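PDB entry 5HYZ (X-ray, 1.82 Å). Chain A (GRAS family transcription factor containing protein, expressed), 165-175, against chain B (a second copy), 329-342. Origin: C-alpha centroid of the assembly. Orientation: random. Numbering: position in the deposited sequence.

Chain A 165-175: TRLRDFAKLLG
Chain B 329-342: SNYARSQADLLLWN

How do the two backbones lie? Helix 165-174 of chain A and helix 332-339 of chain B run nearly antiparallel, at 151°, axes 9.1 Å apart at closest. Leu A173 CA sits 5.9 Å from Ser B334 CA, and Arg A166 CA 9.5 Å from Trp B341 CA, so the CA separation is wider at the tryptophan, where longer side chains span the gap.

What fills that wider end? Trp B341 (chi1 t, chi2 -88°) leaves its backbone sideways, but its indole comes nearer chain A. Arg A166, chi1 off-well at -141°, chi2 and chi3 t, chi4 -171°, extends across it, its guanidinium stacked flat on the indole, CZ of Arg A166 3.7 Å from the five-membered-ring centroid of Trp B341, planes 8° apart, a cation-pi contact. Arg A166 NH2 also donates to Trp B341 O at 2.7 Å; Arg A166 NH1 adds a weak hydrogen bond to that oxygen at 3.1 Å.

How does Phe A170 fit? With chi1 t and chi2 77°, its ring face receives the edge of Trp B341, planes at 89°, while Phe A170 CE1 lies 3.2 Å from Ser B334 O, at the ring edge.

What closes the narrow end? Leu A173 and Leu A174, both m,t, pack against Ser B334 (chi1 p); Leu A174 CD2 lies 3.8 Å from Tyr B331 CD1. One water donates to Leu A173 O and Asn B330 O, each at 2.7 Å, bridging two carbonyls that cannot bond directly.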

ATOM      1  N   THR A 165      20.821   0.406  -8.945  1.00  9.40           N
ATOM      2  CA  THR A 165      20.851   1.859  -8.877  1.00 10.75           C
ATOM      3  C   THR A 165      19.823   2.419  -7.929  1.00 11.36           C
ATOM      4  O   THR A 165      20.136   3.254  -7.092  1.00 12.92           O
ATOM      5  CB  THR A 165      20.635   2.453 -10.271  1.00 14.80           C
ATOM      6  OG1 THR A 165      21.822   2.099 -11.009  1.00 14.56           O
ATOM      7  CG2 THR A 165      20.557   3.971 -10.202  1.00 18.23           C
ATOM      8  N   ARG A 166      18.617   1.887  -8.034  1.00 10.19           N
ATOM      9  CA  ARG A 166      17.559   2.408  -7.184  1.00 11.24           C
ATOM     10  C   ARG A 166      17.827   2.171  -5.695  1.00 12.12           C
ATOM     11  O   ARG A 166      17.607   3.065  -4.865  1.00 13.35           O
ATOM     12  CB  ARG A 166      16.244   1.774  -7.635  1.00 13.98           C
ATOM     13  CG  ARG A 166      15.116   2.697  -7.606  1.00 27.15           C
ATOM     14  CD  ARG A 166      13.808   2.066  -8.119  1.00 26.76           C
ATOM     15  NE  ARG A 166      12.728   2.907  -7.612  1.00 33.04           N
ATOM     16  CZ  ARG A 166      11.441   2.602  -7.685  1.00 25.11           C
ATOM     17  NH1 ARG A 166      11.075   1.460  -8.231  1.00 29.05           N
ATOM     18  NH2 ARG A 166      10.549   3.437  -7.198  1.00 30.58           N
ATOM     19  N   LEU A 167      18.305   0.972  -5.337  1.00 10.61           N
ATOM     20  CA  LEU A 167      18.620   0.706  -3.944  1.00 10.27           C
ATOM     21  C   LEU A 167      19.805   1.515  -3.429  1.00 10.90           C
ATOM     22  O   LEU A 167      19.830   1.977  -2.291  1.00 10.81           O
ATOM     23  CB  LEU A 167      18.943  -0.779  -3.684  1.00  9.11           C
ATOM     24  CG  LEU A 167      17.713  -1.688  -3.845  1.00 10.26           C
ATOM     25  CD1 LEU A 167      18.200  -3.169  -3.807  1.00 10.73           C
ATOM     26  CD2 LEU A 167      16.758  -1.433  -2.627  1.00 10.12           C
ATOM     27  N   ARG A 168      20.824   1.708  -4.285  1.00 10.63           N
ATOM     28  CA  ARG A 168      21.964   2.504  -3.838  1.00  9.36           C
ATOM     29  C   ARG A 168      21.562   3.967  -3.640  1.00 10.10           C
ATOM     30  O   ARG A 168      21.999   4.596  -2.671  1.00 13.43           O
ATOM     31  CB  ARG A 168      23.120   2.402  -4.890  1.00 12.03           C
ATOM     32  CG  ARG A 168      23.859   1.053  -4.803  1.00 11.52           C
ATOM     33  CD  ARG A 168      24.889   0.917  -6.055  1.00 14.14           C
ATOM     34  NE  ARG A 168      25.597  -0.406  -5.990  1.00 16.19           N
ATOM     35  CZ  ARG A 168      26.675  -0.618  -5.260  1.00 19.75           C
ATOM     36  NH1 ARG A 168      27.200   0.382  -4.525  1.00 15.99           N
ATOM     37  NH2 ARG A 168      27.233  -1.824  -5.262  1.00 16.14           N
ATOM     38  N   ASP A 169      20.693   4.489  -4.516  1.00 13.12           N
ATOM     39  CA  ASP A 169      20.212   5.899  -4.340  1.00 13.21           C
ATOM     40  C   ASP A 169      19.417   6.019  -3.029  1.00 16.03           C
ATOM     41  O   ASP A 169      19.522   6.990  -2.245  1.00 12.29           O
ATOM     42  CB  ASP A 169      19.352   6.363  -5.525  1.00 14.58           C
ATOM     43  CG  ASP A 169      20.182   6.571  -6.815  1.00 25.87           C
ATOM     44  OD1 ASP A 169      21.437   6.585  -6.741  1.00 26.05           O
ATOM     45  OD2 ASP A 169      19.563   6.668  -7.889  1.00 29.41           O
ATOM     46  N   PHE A 170      18.622   4.967  -2.750  1.00 13.21           N
ATOM     47  CA  PHE A 170      17.836   4.990  -1.496  1.00 12.24           C
ATOM     48  C   PHE A 170      18.687   4.966  -0.246  1.00 12.73           C
ATOM     49  O   PHE A 170      18.472   5.706   0.759  1.00 12.95           O
ATOM     50  CB  PHE A 170      16.871   3.780  -1.534  1.00 13.79           C
ATOM     51  CG  PHE A 170      15.831   3.782  -0.421  1.00 11.96           C
ATOM     52  CD1 PHE A 170      14.743   4.616  -0.510  1.00 19.25           C
ATOM     53  CD2 PHE A 170      15.961   2.930   0.693  1.00 14.89           C
ATOM     54  CE1 PHE A 170      13.796   4.647   0.491  1.00 18.24           C
ATOM     55  CE2 PHE A 170      15.003   2.979   1.731  1.00 13.10           C
ATOM     56  CZ  PHE A 170      13.913   3.824   1.583  1.00 15.13           C
ATOM     57  N   ALA A 171      19.707   4.096  -0.272  1.00 11.02           N
ATOM     58  CA  ALA A 171      20.603   3.997   0.851  1.00 10.53           C
ATOM     59  C   ALA A 171      21.328   5.335   1.102  1.00  9.13           C
ATOM     60  O   ALA A 171      21.645   5.640   2.246  1.00 12.84           O
ATOM     61  CB  ALA A 171      21.670   2.866   0.615  1.00 11.87           C
ATOM     62  N   LYS A 172      21.665   6.052   0.021  1.00 11.29           N
ATOM     63  CA  LYS A 172      22.262   7.404   0.238  1.00 14.20           C
ATOM     64  C   LYS A 172      21.345   8.297   1.098  1.00 15.19           C
ATOM     65  O   LYS A 172      21.837   9.027   1.989  1.00 14.57           O
ATOM     66  CB  LYS A 172      22.526   8.082  -1.074  1.00 15.91           C
ATOM     67  CG  LYS A 172      23.691   7.413  -1.763  1.00 17.94           C
ATOM     68  CD  LYS A 172      23.832   8.044  -3.146  1.00 23.55           C
ATOM     69  CE  LYS A 172      24.938   7.349  -3.953  1.00 27.24           C
ATOM     70  NZ  LYS A 172      24.707   7.741  -5.359  1.00 39.57           N
ATOM     71  N   LEU A 173      20.037   8.184   0.860  1.00 13.87           N
ATOM     72  CA  LEU A 173      19.077   9.002   1.645  1.00 16.12           C
ATOM     73  C   LEU A 173      18.924   8.549   3.096  1.00 19.48           C
ATOM     74  O   LEU A 173      18.306   9.241   3.907  1.00 18.31           O
ATOM     75  CB  LEU A 173      17.710   8.954   0.987  1.00 18.50           C
ATOM     76  CG  LEU A 173      17.629   9.462  -0.429  1.00 28.23           C
ATOM     77  CD1 LEU A 173      16.183   9.322  -0.901  1.00 28.27           C
ATOM     78  CD2 LEU A 173      18.127  10.875  -0.527  1.00 31.91           C
ATOM     79  N   LEU A 174      19.477   7.374   3.427  1.00 13.71           N
ATOM     80  CA  LEU A 174      19.589   6.952   4.826  1.00 12.21           C
ATOM     81  C   LEU A 174      20.917   7.175   5.495  1.00 17.12           C
ATOM     82  O   LEU A 174      21.050   6.877   6.682  1.00 15.88           O
ATOM     83  CB  LEU A 174      19.283   5.431   4.944  1.00 16.47           C
ATOM     84  CG  LEU A 174      17.969   4.978   4.307  1.00 19.25           C
ATOM     85  CD1 LEU A 174      18.007   3.417   4.153  1.00 16.74           C
ATOM     86  CD2 LEU A 174      16.769   5.397   5.139  1.00 17.14           C
ATOM     87  N   GLY A 175      21.942   7.592   4.731  1.00 12.79           N
ATOM     88  CA  GLY A 175      23.232   7.806   5.342  1.00 14.96           C
ATOM     89  C   GLY A 175      23.896   6.488   5.696  1.00 17.87           C
ATOM     90  O   GLY A 175      24.696   6.428   6.627  1.00 17.30           O
TER
ATOM     91  N   SER B 329      12.248  14.426  10.102  1.00 25.14           N
ATOM     92  CA  SER B 329      13.192  13.355  10.274  1.00 32.43           C
ATOM     93  C   SER B 329      14.091  13.319   9.106  1.00 26.37           C
ATOM     94  O   SER B 329      13.682  13.486   7.919  1.00 19.24           O
ATOM     95  CB  SER B 329      12.458  12.015  10.376  1.00 25.92           C
ATOM     96  OG  SER B 329      13.325  10.927  10.307  1.00 28.96           O
ATOM     97  N   ASN B 330      15.293  12.947   9.465  1.00 29.75           N
ATOM     98  CA  ASN B 330      16.270  12.530   8.517  1.00 26.23           C
ATOM     99  C   ASN B 330      15.805  11.415   7.594  1.00 31.76           C
ATOM    100  O   ASN B 330      16.413  11.245   6.532  1.00 33.27           O
ATOM    101  CB  ASN B 330      17.504  12.055   9.305  1.00 28.56           C
ATOM    102  CG  ASN B 330      18.081  13.162  10.188  1.00 34.51           C
ATOM    103  OD1 ASN B 330      17.684  14.312  10.067  1.00 39.20           O
ATOM    104  ND2 ASN B 330      19.006  12.806  11.095  1.00 45.15           N
ATOM    105  N   TYR B 331      14.835  10.601   8.083  1.00 18.92           N
ATOM    106  CA  TYR B 331      14.250   9.487   7.369  1.00 24.89           C
ATOM    107  C   TYR B 331      12.822   9.745   6.862  1.00 29.12           C
ATOM    108  O   TYR B 331      12.077   8.806   6.602  1.00 23.62           O
ATOM    109  CB  TYR B 331      14.237   8.251   8.275  1.00 29.06           C
ATOM    110  CG  TYR B 331      15.601   8.017   8.899  1.00 23.75           C
ATOM    111  CD1 TYR B 331      16.723   7.771   8.098  1.00 22.92           C
ATOM    112  CD2 TYR B 331      15.774   8.105  10.250  1.00 23.27           C
ATOM    113  CE1 TYR B 331      18.011   7.616   8.663  1.00 22.29           C
ATOM    114  CE2 TYR B 331      17.050   7.929  10.826  1.00 29.50           C
ATOM    115  CZ  TYR B 331      18.158   7.690  10.027  1.00 29.09           C
ATOM    116  OH  TYR B 331      19.446   7.512  10.557  1.00 27.24           O
ATOM    117  N   ALA B 332      12.447  11.018   6.700  1.00 31.04           N
ATOM    118  CA  ALA B 332      11.131  11.336   6.135  1.00 23.30           C
ATOM    119  C   ALA B 332      11.180  11.315   4.636  1.00 24.72           C
ATOM    120  O   ALA B 332      10.227  10.867   3.997  1.00 29.91           O
ATOM    121  CB  ALA B 332      10.641  12.711   6.636  1.00 36.43           C
ATOM    122  N   ARG B 333      12.275  11.764   4.037  1.00 25.22           N
ATOM    123  CA  ARG B 333      12.303  11.665   2.600  1.00 31.90           C
ATOM    124  C   ARG B 333      12.429  10.198   2.173  1.00 30.77           C
ATOM    125  O   ARG B 333      11.798   9.792   1.184  1.00 26.32           O
ATOM    126  CB  ARG B 333      13.426  12.515   1.984  1.00 34.58           C
ATOM    127  CG  ARG B 333      13.440  12.386   0.469  1.00 48.40           C
ATOM    128  CD  ARG B 333      14.515  13.241  -0.187  1.00 51.38           C
ATOM    129  NE  ARG B 333      14.134  14.647  -0.226  1.00 51.36           N
ATOM    130  CZ  ARG B 333      13.518  15.208  -1.260  1.00 45.18           C
ATOM    131  NH1 ARG B 333      13.195  14.463  -2.322  1.00 40.60           N
ATOM    132  NH2 ARG B 333      13.218  16.497  -1.225  1.00 44.39           N
ATOM    133  N   SER B 334      13.248   9.398   2.876  1.00 23.99           N
ATOM    134  CA  SER B 334      13.364   8.007   2.492  1.00 22.51           C
ATOM    135  C   SER B 334      12.003   7.320   2.718  1.00 17.34           C
ATOM    136  O   SER B 334      11.590   6.490   1.915  1.00 19.83           O
ATOM    137  CB  SER B 334      14.471   7.267   3.288  1.00 18.57           C
ATOM    138  OG  SER B 334      14.365   7.559   4.681  1.00 19.14           O
ATOM    139  N   GLN B 335      11.340   7.601   3.811  1.00 20.68           N
ATOM    140  CA  GLN B 335      10.052   6.914   4.039  1.00 18.97           C
ATOM    141  C   GLN B 335       9.040   7.250   2.943  1.00 18.99           C
ATOM    142  O   GLN B 335       8.253   6.414   2.452  1.00 17.79           O
ATOM    143  CB  GLN B 335       9.468   7.294   5.367  1.00 19.50           C
ATOM    144  CG  GLN B 335       8.127   6.686   5.568  1.00 27.26           C
ATOM    145  CD  GLN B 335       7.586   7.046   6.898  1.00 27.76           C
ATOM    146  OE1 GLN B 335       7.356   6.165   7.729  1.00 27.94           O
ATOM    147  NE2 GLN B 335       7.354   8.373   7.126  1.00 31.34           N
ATOM    148  N   ALA B 336       9.073   8.505   2.536  1.00 24.09           N
ATOM    149  CA  ALA B 336       8.189   8.899   1.429  1.00 25.74           C
ATOM    150  C   ALA B 336       8.582   8.313   0.079  1.00 25.06           C
ATOM    151  O   ALA B 336       7.710   7.914  -0.684  1.00 22.86           O
ATOM    152  CB  ALA B 336       8.106  10.458   1.368  1.00 29.67           C
ATOM    153  N   ASP B 337       9.886   8.174  -0.219  1.00 20.81           N
ATOM    154  CA  ASP B 337      10.312   7.413  -1.389  1.00 22.00           C
ATOM    155  C   ASP B 337       9.938   5.971  -1.345  1.00 23.36           C
ATOM    156  O   ASP B 337       9.569   5.381  -2.343  1.00 24.18           O
ATOM    157  CB  ASP B 337      11.823   7.526  -1.556  1.00 31.32           C
ATOM    158  CG  ASP B 337      12.212   8.561  -2.588  1.00 41.31           C
ATOM    159  OD1 ASP B 337      11.311   9.226  -3.166  1.00 50.98           O
ATOM    160  OD2 ASP B 337      13.425   8.720  -2.833  1.00 50.54           O
ATOM    161  N   LEU B 338       9.987   5.380  -0.159  1.00 16.89           N
ATOM    162  CA  LEU B 338       9.602   3.999  -0.037  1.00 15.14           C
ATOM    163  C   LEU B 338       8.133   3.857  -0.388  1.00 19.79           C
ATOM    164  O   LEU B 338       7.707   2.933  -1.086  1.00 18.05           O
ATOM    165  CB  LEU B 338       9.877   3.500   1.388  1.00 16.23           C
ATOM    166  CG  LEU B 338       9.390   2.102   1.711  1.00 17.27           C
ATOM    167  CD1 LEU B 338       9.915   1.057   0.701  1.00 21.32           C
ATOM    168  CD2 LEU B 338       9.714   1.658   3.153  1.00 18.80           C
ATOM    169  N   LEU B 339       7.313   4.795   0.092  1.00 16.15           N
ATOM    170  CA  LEU B 339       5.893   4.683  -0.161  1.00 15.62           C
ATOM    171  C   LEU B 339       5.636   4.759  -1.669  1.00 22.61           C
ATOM    172  O   LEU B 339       4.747   4.101  -2.196  1.00 20.89           O
ATOM    173  CB  LEU B 339       5.180   5.835   0.617  1.00 22.46           C
ATOM    174  CG  LEU B 339       3.888   6.192  -0.079  1.00 27.65           C
ATOM    175  CD1 LEU B 339       2.895   5.088   0.274  1.00 30.52           C
ATOM    176  CD2 LEU B 339       3.434   7.575   0.342  1.00 20.90           C
ATOM    177  N   LEU B 340       6.468   5.505  -2.386  1.00 18.19           N
ATOM    178  CA  LEU B 340       6.220   5.741  -3.800  1.00 22.26           C
ATOM    179  C   LEU B 340       6.862   4.664  -4.691  1.00 25.75           C
ATOM    180  O   LEU B 340       6.762   4.719  -5.925  1.00 23.74           O
ATOM    181  CB  LEU B 340       6.765   7.131  -4.203  1.00 23.08           C
ATOM    182  CG  LEU B 340       6.048   8.358  -3.591  1.00 23.00           C
ATOM    183  CD1 LEU B 340       6.753   9.655  -3.984  1.00 21.65           C
ATOM    184  CD2 LEU B 340       4.558   8.374  -4.013  1.00 22.21           C
ATOM    185  N   TRP B 341       7.541   3.705  -4.066  1.00 19.56           N
ATOM    186  CA  TRP B 341       8.401   2.783  -4.819  1.00 19.68           C
ATOM    187  C   TRP B 341       7.685   2.085  -5.952  1.00 28.80           C
ATOM    188  O   TRP B 341       8.241   1.955  -7.048  1.00 30.64           O
ATOM    189  CB  TRP B 341       8.994   1.723  -3.885  1.00 20.10           C
ATOM    190  CG  TRP B 341      10.153   0.945  -4.445  1.00 23.25           C
ATOM    191  CD1 TRP B 341      10.087  -0.201  -5.174  1.00 21.16           C
ATOM    192  CD2 TRP B 341      11.567   1.221  -4.242  1.00 18.39           C
ATOM    193  NE1 TRP B 341      11.371  -0.644  -5.465  1.00 22.04           N
ATOM    194  CE2 TRP B 341      12.287   0.189  -4.879  1.00 20.63           C
ATOM    195  CE3 TRP B 341      12.267   2.228  -3.589  1.00 17.52           C
ATOM    196  CZ2 TRP B 341      13.684   0.138  -4.890  1.00 18.90           C
ATOM    197  CZ3 TRP B 341      13.662   2.175  -3.599  1.00 21.59           C
ATOM    198  CH2 TRP B 341      14.343   1.162  -4.248  1.00 18.10           C
ATOM    199  N   ASN B 342       6.464   1.626  -5.715  1.00 27.37           N
ATOM    200  CA  ASN B 342       5.769   0.886  -6.779  1.00 34.60           C
ATOM    201  C   ASN B 342       4.994   1.699  -7.829  1.00 36.78           C
ATOM    202  O   ASN B 342       4.430   1.125  -8.779  1.00 40.75           O
ATOM    203  CB  ASN B 342       4.801  -0.124  -6.153  1.00 37.69           C
ATOM    204  CG  ASN B 342       5.491  -1.418  -5.794  1.00 45.17           C
ATOM    205  OD1 ASN B 342       6.561  -1.742  -6.349  1.00 39.03           O
ATOM    206  ND2 ASN B 342       4.904  -2.166  -4.850  1.00 40.95           N
TER
HETATM  207  O   HOH W   1      10.452   5.744  -4.991  1.00 30.67           O
HETATM  208  O   HOH W   2      16.051  10.634   3.906  1.00 25.75           O